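Local coordinates for L-ribulose 3-epimerase (Mesorhizobium loti, PDB 3VYL), which catalyses the epimerization of ketoses at C3, interconverting L-ribulose and L-xylulose efficiently and accepting D-psicose and D-tagatose less well, probably with manganese as cofactor, at residues A[176-181]-A[202-207]. Sequence-based numbering, arbitrary orientation.
With MN (manganese (II) ion), chain I.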
loop_
_atom_site.group_PDB
_atom_site.type_symbol
_atom_site.label_atom_id
_atom_site.label_comp_id
_atom_site.label_asym_id
_atom_site.label_seq_id
_atom_site.Cartn_x
_atom_site.Cartn_y
_atom_site.Cartn_z
ATOM N N PHE A 176 -30.933 -2.512 1.350
ATOM C CA PHE A 176 -29.529 -2.711 1.690
ATOM C C PHE A 176 -28.604 -1.800 0.875
ATOM O O PHE A 176 -29.068 -0.988 0.069
ATOM C CB PHE A 176 -29.150 -4.183 1.510
ATOM C CG PHE A 176 -29.976 -5.121 2.339
ATOM C CD1 PHE A 176 -29.789 -5.206 3.720
ATOM C CD2 PHE A 176 -30.950 -5.925 1.744
ATOM C CE1 PHE A 176 -30.555 -6.072 4.486
ATOM C CE2 PHE A 176 -31.719 -6.792 2.512
ATOM C CZ PHE A 176 -31.520 -6.864 3.881
ATOM N N LEU A 177 -27.299 -1.932 1.106
ATOM C CA LEU A 177 -26.293 -1.150 0.389
ATOM C C LEU A 177 -25.681 -1.902 -0.776
ATOM O O LEU A 177 -25.406 -3.109 -0.696
ATOM C CB LEU A 177 -25.170 -0.683 1.316
ATOM C CG LEU A 177 -25.474 0.368 2.371
ATOM C CD1 LEU A 177 -24.232 0.542 3.229
ATOM C CD2 LEU A 177 -25.910 1.685 1.742
ATOM N N HIS A 178 -25.473 -1.154 -1.856
ATOM C CA HIS A 178 -24.743 -1.617 -3.011
ATOM C C HIS A 178 -23.527 -0.747 -3.067
ATOM O O HIS A 178 -23.605 0.449 -3.362
ATOM C CB HIS A 178 -25.619 -1.500 -4.256
ATOM C CG HIS A 178 -24.924 -1.875 -5.552
ATOM N ND1 HIS A 178 -25.477 -1.641 -6.761
ATOM C CD2 HIS A 178 -23.682 -2.450 -5.798
ATOM C CE1 HIS A 178 -24.645 -2.057 -7.725
ATOM N NE2 HIS A 178 -23.544 -2.546 -7.141
ATOM N N LEU A 179 -22.392 -1.338 -2.720
ATOM C CA LEU A 179 -21.106 -0.648 -2.737
ATOM C C LEU A 179 -20.310 -0.947 -4.024
ATOM O O LEU A 179 -20.369 -2.064 -4.572
ATOM C CB LEU A 179 -20.302 -1.039 -1.496
ATOM C CG LEU A 179 -20.910 -0.722 -0.126
ATOM C CD1 LEU A 179 -19.939 -1.128 0.967
ATOM C CD2 LEU A 179 -21.282 0.744 0.033
ATOM N N ASP A 180 -19.563 0.045 -4.500
ATOM C CA ASP A 180 -18.801 -0.106 -5.737
ATOM C C ASP A 180 -17.381 0.450 -5.543
ATOM O O ASP A 180 -17.193 1.648 -5.332
ATOM C CB ASP A 180 -19.554 0.598 -6.877
ATOM C CG ASP A 180 -18.854 0.489 -8.223
ATOM O OD1 ASP A 180 -17.611 0.582 -8.268
ATOM O OD2 ASP A 180 -19.560 0.351 -9.253
ATOM N N THR A 181 -16.387 -0.430 -5.624
ATOM C CA THR A 181 -15.009 -0.063 -5.341
ATOM C C THR A 181 -14.524 1.165 -6.129
ATOM O O THR A 181 -13.860 2.044 -5.573
ATOM C CB THR A 181 -14.069 -1.249 -5.553
ATOM O OG1 THR A 181 -14.115 -1.646 -6.924
ATOM C CG2 THR A 181 -14.481 -2.429 -4.675
ATOM N N ILE A 202 -24.735 -4.611 3.773
ATOM C CA ILE A 202 -24.273 -4.705 2.399
ATOM C C ILE A 202 -24.998 -5.815 1.651
ATOM O O ILE A 202 -24.838 -6.993 1.969
ATOM C CB ILE A 202 -22.750 -4.954 2.293
ATOM C CG1 ILE A 202 -21.965 -3.950 3.139
ATOM C CG2 ILE A 202 -22.314 -4.867 0.837
ATOM C CD1 ILE A 202 -20.506 -4.318 3.340
ATOM N N GLY A 203 -25.754 -5.429 0.628
ATOM C CA GLY A 203 -26.501 -6.377 -0.188
ATOM C C GLY A 203 -25.837 -6.801 -1.482
ATOM O O GLY A 203 -26.153 -7.862 -2.030
ATOM N N TYR A 204 -24.915 -5.987 -1.984
ATOM C CA TYR A 204 -24.284 -6.279 -3.273
ATOM C C TYR A 204 -22.990 -5.476 -3.439
ATOM O O TYR A 204 -22.858 -4.371 -2.892
ATOM C CB TYR A 204 -25.287 -5.963 -4.391
ATOM C CG TYR A 204 -25.013 -6.555 -5.756
ATOM C CD1 TYR A 204 -25.095 -5.755 -6.895
ATOM C CD2 TYR A 204 -24.704 -7.912 -5.919
ATOM C CE1 TYR A 204 -24.869 -6.274 -8.158
ATOM C CE2 TYR A 204 -24.466 -8.440 -7.178
ATOM C CZ TYR A 204 -24.554 -7.615 -8.298
ATOM O OH TYR A 204 -24.315 -8.113 -9.566
ATOM N N VAL A 205 -22.034 -6.026 -4.186
ATOM C CA VAL A 205 -20.757 -5.336 -4.410
ATOM C C VAL A 205 -20.336 -5.328 -5.879
ATOM O O VAL A 205 -20.401 -6.360 -6.558
ATOM C CB VAL A 205 -19.616 -5.942 -3.543
ATOM C CG1 VAL A 205 -18.250 -5.464 -4.022
ATOM C CG2 VAL A 205 -19.823 -5.605 -2.071
ATOM N N HIS A 206 -19.898 -4.167 -6.366
ATOM C CA HIS A 206 -19.228 -4.097 -7.663
ATOM C C HIS A 206 -17.744 -4.016 -7.499
ATOM O O HIS A 206 -17.230 -3.127 -6.825
ATOM C CB HIS A 206 -19.692 -2.890 -8.463
ATOM C CG HIS A 206 -20.966 -3.109 -9.243
ATOM N ND1 HIS A 206 -21.782 -2.091 -9.587
ATOM C CD2 HIS A 206 -21.550 -4.272 -9.746
ATOM C CE1 HIS A 206 -22.836 -2.576 -10.275
ATOM N NE2 HIS A 206 -22.695 -3.910 -10.365
ATOM N N ILE A 207 -17.038 -4.947 -8.119
ATOM C CA ILE A 207 -15.597 -4.876 -8.233
ATOM C C ILE A 207 -15.244 -4.156 -9.537
ATOM O O ILE A 207 -15.593 -4.609 -10.621
ATOM C CB ILE A 207 -14.974 -6.288 -8.183
ATOM C CG1 ILE A 207 -15.276 -6.948 -6.833
ATOM C CG2 ILE A 207 -13.470 -6.254 -8.433
ATOM C CD1 ILE A 207 -14.854 -6.159 -5.606
HETATM MN MN MN I . -21.425 0.009 -10.049
HETATM O O HOH W 1 -22.115 1.670 -11.592
#
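Leu177 O is gripped by two successive amides of the neighbouring strand, Gly203 N at 2.7 Å and Tyr204 N at 3.2 Å, both in its carbonyl plane. This forked acceptor marks a beta bulge, where the parallel register slips by one residue between the pairs Leu177–Ile202 and His178–Tyr204. Beyond it the ladder runs regularly: Leu179 N donates to Tyr204 O, His206 N to Leu179 O (2.8 Å) and Thr181 N to His206 O. On the face carrying His178, Asp180, Tyr204 and His206, the manganese ion joins the two strands, bound by Asp180 OD2 at 2.1 Å and His206 ND1 at 2.2 Å, with a water, Glu147 and Glu241 completing the site. The carboxylate and imidazole planes stand 80° apart. With CG anti to its backbone N (chi1 176°), His178 turns its ring edge onto the face of His206 in a T-shaped pair, centroids 4.2 Å apart, while Tyr204 CD1 lies over one face of His178. Glu36 accepts from His206 NE2 and bonds Tyr204 OH, a second-shell link consistent with fixing the rotation of the metal-bound imidazole. On the reverse face Leu179 CD1 meets Ile202 CD1 at 4.0 Å. These are the sixth and seventh strands of the TIM barrel, joined through helices 181-187 and 191-197; strands 143-147 and 238-240 flank them, and helix 160-170 covers Leu177 and Leu179 from outside.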